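PDB 3AHP: CutA1 from Shewanella, which probably takes part in tolerance of divalent metal ions such as copper, and assembles as a stable trimer of identical chains. Local coordinates for residues 4-9 with 100-105; 11-16 with 20-25; 42-47 with 51-56; 59-64 with 69-74. All coordinates share one frame; numbering follows the deposited sequence.

Contact 1: 4-9 with 100-105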
loop_
_atom_site.group_PDB
_atom_site.type_symbol
_atom_site.label_atom_id
_atom_site.label_comp_id
_atom_site.label_asym_id
_atom_site.label_seq_id
_atom_site.Cartn_x
_atom_site.Cartn_y
_atom_site.Cartn_z
ATOM N N PRO B 4 -15.109 -4.328 -7.522
ATOM C CA PRO B 4 -14.399 -5.564 -7.152
ATOM C C PRO B 4 -15.111 -6.454 -6.107
ATOM O O PRO B 4 -15.946 -5.963 -5.351
ATOM C CB PRO B 4 -13.076 -5.039 -6.589
ATOM C CG PRO B 4 -13.379 -3.642 -6.134
ATOM C CD PRO B 4 -14.393 -3.118 -7.080
ATOM N N GLU B 5 -14.782 -7.751 -6.085
ATOM C CA GLU B 5 -15.262 -8.680 -5.046
ATOM C C GLU B 5 -14.676 -8.259 -3.718
ATOM O O GLU B 5 -15.300 -8.412 -2.664
ATOM C CB GLU B 5 -14.778 -10.119 -5.296
ATOM C CG GLU B 5 -15.233 -10.784 -6.579
ATOM C CD GLU B 5 -16.735 -10.871 -6.667
ATOM O OE1 GLU B 5 -17.401 -9.880 -6.297
ATOM O OE2 GLU B 5 -17.247 -11.911 -7.128
ATOM N N GLN B 6 -13.411 -7.857 -3.771
ATOM C CA GLN B 6 -12.611 -7.714 -2.580
ATOM C C GLN B 6 -11.879 -6.390 -2.544
ATOM O O GLN B 6 -11.562 -5.825 -3.601
ATOM C CB GLN B 6 -11.633 -8.866 -2.470
ATOM C CG GLN B 6 -12.320 -10.197 -2.268
ATOM C CD GLN B 6 -11.617 -11.315 -2.977
ATOM O OE1 GLN B 6 -11.140 -11.151 -4.098
ATOM N NE2 GLN B 6 -11.510 -12.452 -2.312
ATOM N N LEU B 7 -11.655 -5.881 -1.329
ATOM C CA LEU B 7 -10.942 -4.629 -1.141
ATOM C C LEU B 7 -9.651 -4.789 -0.369
ATOM O O LEU B 7 -9.523 -5.657 0.476
ATOM C CB LEU B 7 -11.813 -3.600 -0.436
ATOM C CG LEU B 7 -13.193 -3.312 -1.014
ATOM C CD1 LEU B 7 -14.082 -2.717 0.064
ATOM C CD2 LEU B 7 -13.101 -2.410 -2.247
ATOM N N LEU B 8 -8.711 -3.896 -0.649
ATOM C CA LEU B 8 -7.646 -3.557 0.279
ATOM C C LEU B 8 -7.920 -2.206 0.930
ATOM O O LEU B 8 -8.048 -1.198 0.254
ATOM C CB LEU B 8 -6.316 -3.530 -0.470
ATOM C CG LEU B 8 -5.020 -3.376 0.320
ATOM C CD1 LEU B 8 -4.914 -4.464 1.342
ATOM C CD2 LEU B 8 -3.814 -3.355 -0.629
ATOM N N ILE B 9 -8.037 -2.208 2.253
ATOM C CA ILE B 9 -8.311 -0.995 3.026
ATOM C C ILE B 9 -7.066 -0.525 3.756
ATOM O O ILE B 9 -6.362 -1.327 4.379
ATOM C CB ILE B 9 -9.417 -1.232 4.063
ATOM C CG1 ILE B 9 -10.740 -1.502 3.350
ATOM C CG2 ILE B 9 -9.536 -0.025 5.011
ATOM C CD1 ILE B 9 -11.906 -1.758 4.296
ATOM N N GLN B 100 -10.165 -16.903 -2.422
ATOM C CA GLN B 100 -11.043 -17.873 -1.838
ATOM C C GLN B 100 -11.082 -17.842 -0.339
ATOM O O GLN B 100 -12.120 -17.743 0.227
ATOM C CB GLN B 100 -10.634 -19.243 -2.324
ATOM C CG GLN B 100 -11.721 -20.271 -2.405
ATOM C CD GLN B 100 -12.948 -19.801 -3.084
ATOM O OE1 GLN B 100 -13.943 -19.554 -2.455
ATOM N NE2 GLN B 100 -12.900 -19.709 -4.383
ATOM N N TRP B 101 -9.937 -17.952 0.298
ATOM C CA TRP B 101 -9.868 -18.003 1.750
ATOM C C TRP B 101 -10.526 -16.797 2.388
ATOM O O TRP B 101 -11.255 -16.934 3.373
ATOM C CB TRP B 101 -8.420 -18.081 2.208
ATOM C CG TRP B 101 -8.232 -17.957 3.693
ATOM C CD1 TRP B 101 -8.634 -18.845 4.644
ATOM C CD2 TRP B 101 -7.503 -16.935 4.382
ATOM N NE1 TRP B 101 -8.216 -18.433 5.889
ATOM C CE2 TRP B 101 -7.522 -17.261 5.756
ATOM C CE3 TRP B 101 -6.825 -15.779 3.971
ATOM C CZ2 TRP B 101 -6.886 -16.478 6.721
ATOM C CZ3 TRP B 101 -6.226 -14.982 4.933
ATOM C CH2 TRP B 101 -6.262 -15.336 6.295
ATOM N N ILE B 102 -10.223 -15.620 1.836
ATOM C CA ILE B 102 -10.928 -14.388 2.150
ATOM C C ILE B 102 -12.414 -14.538 1.959
ATOM O O ILE B 102 -13.186 -14.135 2.808
ATOM C CB ILE B 102 -10.444 -13.217 1.275
ATOM C CG1 ILE B 102 -8.952 -12.960 1.521
ATOM C CG2 ILE B 102 -11.271 -11.966 1.563
ATOM C CD1 ILE B 102 -8.335 -11.861 0.634
ATOM N N LYS B 103 -12.806 -15.069 0.807
ATOM C CA LYS B 103 -14.214 -15.315 0.483
ATOM C C LYS B 103 -14.899 -16.277 1.474
ATOM O O LYS B 103 -16.039 -16.053 1.883
ATOM C CB LYS B 103 -14.335 -15.794 -0.974
ATOM C CG LYS B 103 -15.693 -16.311 -1.395
ATOM C CD LYS B 103 -16.508 -15.267 -2.113
ATOM C CE LYS B 103 -17.669 -15.907 -2.870
ATOM N NZ LYS B 103 -17.370 -15.997 -4.331
ATOM N N ASP B 104 -14.164 -17.284 1.932
ATOM C CA ASP B 104 -14.726 -18.337 2.769
ATOM C C ASP B 104 -14.761 -17.993 4.244
ATOM O O ASP B 104 -15.391 -18.695 5.022
ATOM C CB ASP B 104 -13.934 -19.626 2.605
ATOM C CG ASP B 104 -14.222 -20.310 1.309
ATOM O OD1 ASP B 104 -15.328 -20.100 0.753
ATOM O OD2 ASP B 104 -13.318 -21.026 0.836
ATOM N N ASN B 105 -14.000 -16.984 4.645
ATOM C CA ASN B 105 -13.875 -16.644 6.054
ATOM C C ASN B 105 -14.932 -15.643 6.504
ATOM O O ASN B 105 -15.115 -15.402 7.699
ATOM C CB ASN B 105 -12.480 -16.116 6.349
ATOM C CG ASN B 105 -12.083 -16.324 7.789
ATOM O OD1 ASN B 105 -12.507 -15.575 8.677
ATOM N ND2 ASN B 105 -11.275 -17.352 8.039
#
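In the ferredoxin-like fold of CutA1, the C-terminal helix 96-105 lies against the start of the first strand, 6-13, where Q6 meets I102. The approach is modest: the nearest CA atoms, those of Q6 and K103, are 8.4 Å apart, and the two segments bury 132 Å² between them, both sides summed. Q6 supplies the reach. Its CG stands beside the backbone N (chi1 -65°), and a bend at chi2 (144°) carries the amide across to the helix. There the NE2 atom of Q6 lies 3.8 Å from CB of I102 and 3.9 Å from its CG2, so within these two segments the amide end meets the CB/CG2 branch of I102. No hydrogen bond joins the two segments, which makes this van der Waals packing. K103, on the exposed side, approaches Q6 with its backbone N 4.3 Å from NE2 of Q6, and its side chain touches M64 of the neighbouring strand. The charges of E5 and K103 are opposite in sign but do not pair directly; any attraction between them would be a longer-range one. The first strand has two differently covered faces: Q6 and L8 reach M64 and K62, and L8 also packs on F10 of the second subunit, whereas L7 and I9 meet Y68 at the start of helix 68-78. Behind the contact the helix keeps its own bonding, with N of D104 2.7 Å from O of Q100.

Contact 2: 11-16 with 20-25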
loop_
_atom_site.group_PDB
_atom_site.type_symbol
_atom_site.label_atom_id
_atom_site.label_comp_id
_atom_site.label_asym_id
_atom_site.label_seq_id
_atom_site.Cartn_x
_atom_site.Cartn_y
_atom_site.Cartn_z
ATOM N N THR B 11 -5.658 2.166 6.674
ATOM C CA THR B 11 -6.071 3.016 7.777
ATOM C C THR B 11 -4.938 3.117 8.781
ATOM O O THR B 11 -3.870 2.604 8.560
ATOM C CB THR B 11 -7.367 2.501 8.447
ATOM O OG1 THR B 11 -7.816 3.460 9.404
ATOM C CG2 THR B 11 -7.139 1.186 9.142
ATOM N N THR B 12 -5.186 3.758 9.901
ATOM C CA THR B 12 -4.108 4.271 10.721
ATOM C C THR B 12 -4.645 4.361 12.132
ATOM O O THR B 12 -5.812 4.635 12.307
ATOM C CB THR B 12 -3.708 5.672 10.217
ATOM O OG1 THR B 12 -2.330 5.681 9.821
ATOM C CG2 THR B 12 -3.985 6.720 11.265
ATOM N N CYS B 13 -3.841 4.010 13.127
ATOM C CA CYS B 13 -4.227 4.195 14.519
ATOM C C CYS B 13 -3.170 4.987 15.258
ATOM O O CYS B 13 -2.007 4.924 14.890
ATOM C CB CYS B 13 -4.423 2.845 15.197
ATOM S SG CYS B 13 -5.940 1.999 14.736
ATOM N N PRO B 14 -3.560 5.701 16.335
ATOM C CA PRO B 14 -2.624 6.570 17.061
ATOM C C PRO B 14 -1.528 5.812 17.785
ATOM O O PRO B 14 -0.479 6.378 18.047
ATOM C CB PRO B 14 -3.517 7.284 18.068
ATOM C CG PRO B 14 -4.848 7.294 17.426
ATOM C CD PRO B 14 -4.944 5.943 16.770
ATOM N N ASP B 15 -1.749 4.536 18.069
ATOM C CA ASP B 15 -0.666 3.673 18.514
ATOM C C ASP B 15 -1.010 2.209 18.276
ATOM O O ASP B 15 -2.121 1.899 17.840
ATOM C CB ASP B 15 -0.391 3.895 19.996
ATOM C CG ASP B 15 -1.558 3.492 20.852
ATOM O OD1 ASP B 15 -1.848 2.275 20.929
ATOM O OD2 ASP B 15 -2.207 4.396 21.417
ATOM N N ALA B 16 -0.081 1.322 18.634
ATOM C CA ALA B 16 -0.160 -0.087 18.262
ATOM C C ALA B 16 -1.186 -0.859 19.078
ATOM O O ALA B 16 -1.756 -1.827 18.582
ATOM C CB ALA B 16 1.213 -0.763 18.358
ATOM N N CYS B 20 -4.060 -3.112 17.467
ATOM C CA CYS B 20 -4.260 -4.472 17.887
ATOM C C CYS B 20 -5.685 -4.759 18.336
ATOM O O CYS B 20 -6.250 -5.796 18.015
ATOM C CB CYS B 20 -3.287 -4.831 18.990
ATOM S SG CYS B 20 -3.289 -6.602 19.309
ATOM N N ARG B 21 -6.242 -3.855 19.123
ATOM C CA ARG B 21 -7.594 -3.980 19.606
ATOM C C ARG B 21 -8.594 -4.008 18.434
ATOM O O ARG B 21 -9.454 -4.880 18.368
ATOM C CB ARG B 21 -7.879 -2.836 20.581
ATOM C CG ARG B 21 -9.051 -3.060 21.534
ATOM C CD ARG B 21 -8.917 -2.212 22.822
ATOM N NE ARG B 21 -9.323 -0.811 22.636
ATOM C CZ ARG B 21 -8.549 0.244 22.907
ATOM N NH1 ARG B 21 -7.311 0.070 23.382
ATOM N NH2 ARG B 21 -9.010 1.473 22.689
ATOM N N ILE B 22 -8.473 -3.057 17.515
ATOM C CA ILE B 22 -9.310 -3.018 16.331
ATOM C C ILE B 22 -9.055 -4.207 15.409
ATOM O O ILE B 22 -10.001 -4.865 14.985
ATOM C CB ILE B 22 -9.173 -1.671 15.569
ATOM C CG1 ILE B 22 -9.561 -0.504 16.490
ATOM C CG2 ILE B 22 -10.037 -1.666 14.302
ATOM C CD1 ILE B 22 -9.134 0.880 16.013
ATOM N N ALA B 23 -7.793 -4.503 15.103
ATOM C CA ALA B 23 -7.469 -5.753 14.381
ATOM C C ALA B 23 -8.177 -7.001 14.946
ATOM O O ALA B 23 -8.847 -7.731 14.208
ATOM C CB ALA B 23 -5.956 -5.989 14.346
ATOM N N THR B 24 -7.986 -7.251 16.241
ATOM C CA THR B 24 -8.598 -8.383 16.929
ATOM C C THR B 24 -10.127 -8.410 16.748
ATOM O O THR B 24 -10.704 -9.423 16.354
ATOM C CB THR B 24 -8.192 -8.418 18.439
ATOM O OG1 THR B 24 -6.774 -8.528 18.551
ATOM C CG2 THR B 24 -8.807 -9.587 19.153
ATOM N N ALA B 25 -10.776 -7.282 16.978
ATOM C CA ALA B 25 -12.205 -7.210 16.794
ATOM C C ALA B 25 -12.563 -7.627 15.365
ATOM O O ALA B 25 -13.365 -8.533 15.133
ATOM C CB ALA B 25 -12.714 -5.793 17.114
#
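C13, the last residue of strand 6-13, and I22, on helix 16-28, form the tight inner part of this strand-to-helix connection. SG of C13 is 3.6 Å from CD1 of I22, and both residues are buried. The extended I22 side chain (chi2 165°) presents its terminal methyl to the sulfur, while V75 and M78 of helix 68-78 also pack on I22. C13 in turn touches V57 on the neighbouring strand, which places this pair in the apolar layer between sheet and helices.

The other side is looser and nearer solvent. The CB of A16 points away from the helical segment, and here the backbone does the joining: N of C20 donates to O of A16 at 2.9 Å, with an N-H...O angle of 161°, the bond of the first helical turn. D15 occupies the N-cap, its OD1 accepting from N of I18 and more weakly from N of D17. One turn on, O of C20 is gripped twice, by N of T24 at 2.9 Å and by OG1 of T24 at 2.8 Å, the two donors coming from opposite faces of its carbonyl plane. C20 also packs on Q53 of the second subunit.

The chemistry is therefore divided: dispersion between a thiol and a methyl closes the buried side, whereas main-chain and capping bonds secure the first turn of the helix on the more exposed side, and an acidic cap would suit the positive end of the helix dipole.

Contact 3: 42-47 with 51-56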
loop_
_atom_site.group_PDB
_atom_site.type_symbol
_atom_site.label_atom_id
_atom_site.label_comp_id
_atom_site.label_asym_id
_atom_site.label_seq_id
_atom_site.Cartn_x
_atom_site.Cartn_y
_atom_site.Cartn_z
ATOM N N GLU B 42 5.129 8.133 10.080
ATOM C CA GLU B 42 4.945 9.520 10.390
ATOM C C GLU B 42 3.941 10.142 9.488
ATOM O O GLU B 42 4.091 10.146 8.321
ATOM C CB GLU B 42 6.253 10.284 10.337
ATOM C CG GLU B 42 6.327 11.426 11.330
ATOM C CD GLU B 42 7.498 12.341 11.104
ATOM O OE1 GLU B 42 8.253 12.064 10.172
ATOM O OE2 GLU B 42 7.653 13.314 11.856
ATOM N N SER B 43 2.878 10.632 10.068
ATOM C CA SER B 43 1.826 11.264 9.288
ATOM C C SER B 43 1.951 12.788 9.333
ATOM O O SER B 43 1.970 13.389 10.401
ATOM C CB SER B 43 0.444 10.845 9.790
ATOM O OG SER B 43 0.189 9.487 9.471
ATOM N N ILE B 44 1.978 13.400 8.159
ATOM C CA ILE B 44 2.089 14.818 8.041
ATOM C C ILE B 44 0.807 15.370 7.436
ATOM O O ILE B 44 0.357 14.914 6.385
ATOM C CB ILE B 44 3.311 15.202 7.175
ATOM C CG1 ILE B 44 4.500 14.293 7.503
ATOM C CG2 ILE B 44 3.688 16.675 7.374
ATOM C CD1 ILE B 44 5.385 14.802 8.612
ATOM N N TYR B 45 0.249 16.375 8.111
ATOM C CA TYR B 45 -1.074 16.912 7.802
ATOM C C TYR B 45 -1.263 18.265 8.509
ATOM O O TYR B 45 -0.555 18.588 9.479
ATOM C CB TYR B 45 -2.167 15.925 8.248
ATOM C CG TYR B 45 -2.168 15.700 9.739
ATOM C CD1 TYR B 45 -3.003 16.447 10.576
ATOM C CD2 TYR B 45 -1.235 14.848 10.330
ATOM C CE1 TYR B 45 -2.941 16.311 11.933
ATOM C CE2 TYR B 45 -1.157 14.725 11.698
ATOM C CZ TYR B 45 -2.015 15.450 12.492
ATOM O OH TYR B 45 -1.964 15.295 13.853
ATOM N N GLN B 46 -2.221 19.054 8.027
ATOM C CA GLN B 46 -2.491 20.357 8.620
ATOM C C GLN B 46 -3.645 20.275 9.593
ATOM O O GLN B 46 -4.661 19.636 9.317
ATOM C CB GLN B 46 -2.789 21.398 7.539
ATOM C CG GLN B 46 -1.553 22.088 6.989
ATOM C CD GLN B 46 -1.814 23.522 6.582
ATOM O OE1 GLN B 46 -1.983 24.407 7.431
ATOM N NE2 GLN B 46 -1.845 23.768 5.280
ATOM N N TRP B 47 -3.488 20.939 10.730
ATOM C CA TRP B 47 -4.596 21.144 11.645
ATOM C C TRP B 47 -4.548 22.546 12.250
ATOM O O TRP B 47 -3.525 22.953 12.818
ATOM C CB TRP B 47 -4.574 20.080 12.743
ATOM C CG TRP B 47 -5.489 20.383 13.891
ATOM C CD1 TRP B 47 -5.143 20.934 15.095
ATOM C CD2 TRP B 47 -6.902 20.155 13.945
ATOM N NE1 TRP B 47 -6.250 21.062 15.889
ATOM C CE2 TRP B 47 -7.344 20.587 15.212
ATOM C CE3 TRP B 47 -7.839 19.622 13.046
ATOM C CZ2 TRP B 47 -8.682 20.503 15.606
ATOM C CZ3 TRP B 47 -9.172 19.564 13.427
ATOM C CH2 TRP B 47 -9.576 19.983 14.707
ATOM N N ILE B 51 1.293 22.898 10.813
ATOM C CA ILE B 51 1.823 21.700 10.206
ATOM C C ILE B 51 2.138 20.676 11.300
ATOM O O ILE B 51 2.897 20.943 12.229
ATOM C CB ILE B 51 3.053 22.056 9.332
ATOM C CG1 ILE B 51 2.957 21.388 7.961
ATOM C CG2 ILE B 51 4.382 21.829 10.069
ATOM C CD1 ILE B 51 3.677 20.069 7.880
ATOM N N CYS B 52 1.407 19.572 11.278
ATOM C CA CYS B 52 1.497 18.595 12.348
ATOM C C CYS B 52 2.122 17.308 11.840
ATOM O O CYS B 52 2.105 17.035 10.639
ATOM C CB CYS B 52 0.117 18.327 12.953
ATOM S SG CYS B 52 -0.718 19.820 13.583
ATOM N N GLN B 53 2.794 16.598 12.742
ATOM C CA GLN B 53 3.275 15.252 12.483
ATOM C C GLN B 53 3.016 14.379 13.694
ATOM O O GLN B 53 3.656 14.548 14.741
ATOM C CB GLN B 53 4.767 15.242 12.141
ATOM C CG GLN B 53 5.637 16.200 12.953
ATOM C CD GLN B 53 6.236 17.319 12.091
ATOM O OE1 GLN B 53 5.920 18.504 12.276
ATOM N NE2 GLN B 53 7.059 16.938 11.108
ATOM N N SER B 54 2.086 13.441 13.553
ATOM C CA SER B 54 1.949 12.394 14.542
ATOM C C SER B 54 2.517 11.046 14.108
ATOM O O SER B 54 2.613 10.755 12.912
ATOM C CB SER B 54 0.513 12.280 15.069
ATOM O OG SER B 54 -0.448 12.360 14.041
ATOM N N HIS B 55 2.999 10.284 15.093
ATOM C CA HIS B 55 3.451 8.922 14.894
ATOM C C HIS B 55 2.287 7.944 15.079
ATOM O O HIS B 55 1.546 8.016 16.050
ATOM C CB HIS B 55 4.608 8.602 15.842
ATOM C CG HIS B 55 5.958 8.944 15.283
ATOM N ND1 HIS B 55 6.681 10.046 15.696
ATOM C CD2 HIS B 55 6.707 8.341 14.324
ATOM C CE1 HIS B 55 7.825 10.093 15.033
ATOM N NE2 HIS B 55 7.854 9.084 14.178
ATOM N N GLU B 56 2.115 7.057 14.142
ATOM C CA GLU B 56 0.879 6.389 13.992
ATOM C C GLU B 56 1.139 5.011 13.567
ATOM O O GLU B 56 2.145 4.694 13.029
ATOM C CB GLU B 56 0.018 7.075 12.968
ATOM C CG GLU B 56 -0.525 8.330 13.453
ATOM C CD GLU B 56 -1.669 8.747 12.703
ATOM O OE1 GLU B 56 -2.587 9.272 13.279
ATOM O OE2 GLU B 56 -1.660 8.568 11.529
#
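Segments 42-47 and 51-56 run antiparallel, their axes 4.7 Å apart at closest approach and 154° between directions, with S43-S54 and Y45-C52 as hydrogen-bonded pairs and E42-H55, I44-Q53 and Q46-I51 as non-hydrogen-bonded ones. The Y45-C52 pair is closed by two bonds, N of C52 to O of Y45 at 2.8 Å and N of Y45 to O of C52 at 3.2 Å. In the S43-S54 pair N of S43 donates almost straight to O of S54 (171°), but the return bond is weak.

On the face shared by S43, Y45, C52 and S54, chi1 of 63° sets CG of Y45 between its backbone N and carbonyl carbon, which lays the ring over the partner strand. CB of C52 sits over one ring face, 4.0 Å from the centroid, as a CH-pi contact, and SG approaches obliquely. OG of S54 lies at the ring edge, weakly bonded to OH of Y45. OG of S43 donates to OE2 of E56 at 2.9 Å, arriving from above the carboxylate plane; T12 bonds weakly to the same oxygen.

Across the other face, CG of E42 lies over the H55 ring, 4.2 Å from its centroid. I44 runs alongside Q53, with its CD1 3.6 Å from CB of Q53. E42 to Y45 also pair with a strand of the third subunit. The arrangement is a two-stranded beta hairpin that carries the sheet across a subunit interface, as in other CutA1 trimers.

Contact 4: 59-64 with 69-74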
loop_
_atom_site.group_PDB
_atom_site.type_symbol
_atom_site.label_atom_id
_atom_site.label_comp_id
_atom_site.label_asym_id
_atom_site.label_seq_id
_atom_site.Cartn_x
_atom_site.Cartn_y
_atom_site.Cartn_z
ATOM N N MET B 59 -2.389 0.316 9.155
ATOM C CA MET B 59 -3.096 -0.966 9.028
ATOM C C MET B 59 -3.513 -1.266 7.584
ATOM O O MET B 59 -4.052 -0.398 6.907
ATOM C CB MET B 59 -4.336 -0.992 9.922
ATOM C CG MET B 59 -4.050 -1.073 11.398
ATOM S SD MET B 59 -5.559 -1.284 12.364
ATOM C CE MET B 59 -5.565 -3.040 12.587
ATOM N N GLN B 60 -3.292 -2.499 7.136
ATOM C CA GLN B 60 -3.941 -2.997 5.928
ATOM C C GLN B 60 -5.021 -4.025 6.259
ATOM O O GLN B 60 -4.756 -4.996 6.949
ATOM C CB GLN B 60 -2.932 -3.644 4.987
ATOM C CG GLN B 60 -1.849 -2.736 4.413
ATOM C CD GLN B 60 -0.912 -3.515 3.482
ATOM O OE1 GLN B 60 0.076 -2.969 2.979
ATOM N NE2 GLN B 60 -1.218 -4.817 3.269
ATOM N N ILE B 61 -6.228 -3.818 5.741
ATOM C CA ILE B 61 -7.327 -4.774 5.930
ATOM C C ILE B 61 -7.684 -5.466 4.617
ATOM O O ILE B 61 -7.937 -4.808 3.609
ATOM C CB ILE B 61 -8.616 -4.105 6.478
ATOM C CG1 ILE B 61 -8.361 -3.439 7.839
ATOM C CG2 ILE B 61 -9.728 -5.128 6.577
ATOM C CD1 ILE B 61 -9.254 -2.226 8.118
ATOM N N LYS B 62 -7.722 -6.790 4.624
ATOM C CA LYS B 62 -8.144 -7.484 3.430
ATOM C C LYS B 62 -9.478 -8.150 3.653
ATOM O O LYS B 62 -9.667 -8.869 4.639
ATOM C CB LYS B 62 -7.078 -8.469 2.952
ATOM C CG LYS B 62 -5.780 -7.784 2.538
ATOM C CD LYS B 62 -4.575 -8.552 3.032
ATOM C CE LYS B 62 -3.995 -7.961 4.301
ATOM N NZ LYS B 62 -2.687 -7.287 4.008
ATOM N N CYS B 63 -10.419 -7.867 2.756
ATOM C CA CYS B 63 -11.809 -8.182 2.998
ATOM C C CYS B 63 -12.641 -8.283 1.732
ATOM O O CYS B 63 -12.226 -7.854 0.659
ATOM C CB CYS B 63 -12.414 -7.122 3.910
ATOM S SG CYS B 63 -12.730 -5.564 3.097
ATOM N N MET B 64 -13.851 -8.811 1.892
ATOM C CA MET B 64 -14.894 -8.748 0.868
ATOM C C MET B 64 -15.608 -7.399 0.834
ATOM O O MET B 64 -16.021 -6.863 1.855
ATOM C CB MET B 64 -15.916 -9.844 1.126
ATOM C CG MET B 64 -15.305 -11.226 1.227
ATOM S SD MET B 64 -14.729 -11.862 -0.359
ATOM C CE MET B 64 -16.199 -11.659 -1.374
ATOM N N PRO B 69 -19.393 -2.220 4.703
ATOM C CA PRO B 69 -20.130 -1.286 5.566
ATOM C C PRO B 69 -19.985 -1.575 7.068
ATOM O O PRO B 69 -19.945 -0.643 7.871
ATOM C CB PRO B 69 -21.578 -1.451 5.096
ATOM C CG PRO B 69 -21.443 -1.849 3.668
ATOM C CD PRO B 69 -20.265 -2.784 3.656
ATOM N N ALA B 70 -19.843 -2.846 7.429
ATOM C CA ALA B 70 -19.658 -3.229 8.817
ATOM C C ALA B 70 -18.226 -2.962 9.311
ATOM O O ALA B 70 -18.020 -2.605 10.473
ATOM C CB ALA B 70 -20.042 -4.694 9.024
ATOM N N ILE B 71 -17.245 -3.168 8.435
ATOM C CA ILE B 71 -15.857 -2.853 8.750
ATOM C C ILE B 71 -15.653 -1.357 9.018
ATOM O O ILE B 71 -15.176 -0.956 10.086
ATOM C CB ILE B 71 -14.920 -3.343 7.657
ATOM C CG1 ILE B 71 -15.121 -4.854 7.475
ATOM C CG2 ILE B 71 -13.452 -3.014 8.008
ATOM C CD1 ILE B 71 -14.413 -5.464 6.272
ATOM N N GLU B 72 -16.135 -0.534 8.099
ATOM C CA GLU B 72 -16.106 0.893 8.311
ATOM C C GLU B 72 -16.773 1.271 9.628
ATOM O O GLU B 72 -16.220 2.042 10.418
ATOM C CB GLU B 72 -16.818 1.597 7.182
ATOM C CG GLU B 72 -16.901 3.062 7.409
ATOM C CD GLU B 72 -17.578 3.766 6.288
ATOM O OE1 GLU B 72 -18.789 4.027 6.431
ATOM O OE2 GLU B 72 -16.915 4.012 5.250
ATOM N N GLN B 73 -17.996 0.783 9.820
ATOM C CA GLN B 73 -18.735 1.036 11.040
ATOM C C GLN B 73 -17.936 0.646 12.282
ATOM O O GLN B 73 -17.678 1.473 13.135
ATOM C CB GLN B 73 -20.094 0.329 11.006
ATOM C CG GLN B 73 -21.124 0.910 11.978
ATOM C CD GLN B 73 -21.198 2.430 11.902
ATOM O OE1 GLN B 73 -20.651 3.130 12.757
ATOM N NE2 GLN B 73 -21.804 2.943 10.841
ATOM N N LEU B 74 -17.433 -0.574 12.317
ATOM C CA LEU B 74 -16.616 -1.023 13.429
ATOM C C LEU B 74 -15.336 -0.190 13.613
ATOM O O LEU B 74 -15.029 0.254 14.728
ATOM C CB LEU B 74 -16.295 -2.520 13.300
ATOM C CG LEU B 74 -15.625 -3.193 14.504
ATOM C CD1 LEU B 74 -16.368 -2.841 15.771
ATOM C CD2 LEU B 74 -15.586 -4.702 14.359
#
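The end of I71 fits against C63: CD1 of I71 lies 3.5 Å from CB and 3.6 Å from SG of C63, so one methyl touches both atoms of the cysteine side chain. The other branch of I71 leans toward I61, with CG2 at a longer 4.3 Å from CD1 of I61. All three residues are buried, and no hydrogen bond crosses between the segments; the contact is purely apolar.

The torsions account for this division. CG1 of I71 stands beside its backbone N (chi1 -57°) and runs on extended to CD1, sending that methyl to C63 while CG2 is left for I61. In C63, chi1 of 75° sets SG between the backbone N and the carbonyl carbon, where SG as well as CB meets CD1 of I71. The nearest CA atoms, of C63 and I71, are 8.8 Å apart, a spacing bridged by the two side chains.

Further out, I61 packs on I9 and on L26 of helix 16-28, and L31 touches I71, which extends the apolar layer to the first helix. Main-chain bonds from I61 to I9 and from C63 to L7 hold the strand on one edge, and one from K62 to C34 holds it on the other. K62 points to the opposite face of the sheet, where its NZ forms a salt bridge with E85 of the second subunit. A strand lined on one face by helices and on the other by a neighbouring chain is characteristic of the ferredoxin-like fold of trimeric CutA1.

Overall arrangement
Contact 1 joins the two ends of the chain, and contacts 2, 3 and 4 follow one another along the sequence between its halves. All four reach the same antiparallel sheet. Strand 6-13 serves contacts 1 and 2, whose centres are about 20 Å apart; strand 50-64 serves contacts 3 and 4, with centres about 23 Å apart. Contact 4 is the most central, about 5 Å from the chain's centre and, centre to centre, about 11 and 12 Å from contacts 1 and 2, which it meets through main-chain pairing of the two strands. Contact 3 projects outward, its centre about 31 Å from that of contact 1. The compact core thus carries a hairpin arm that pairs with the third subunit.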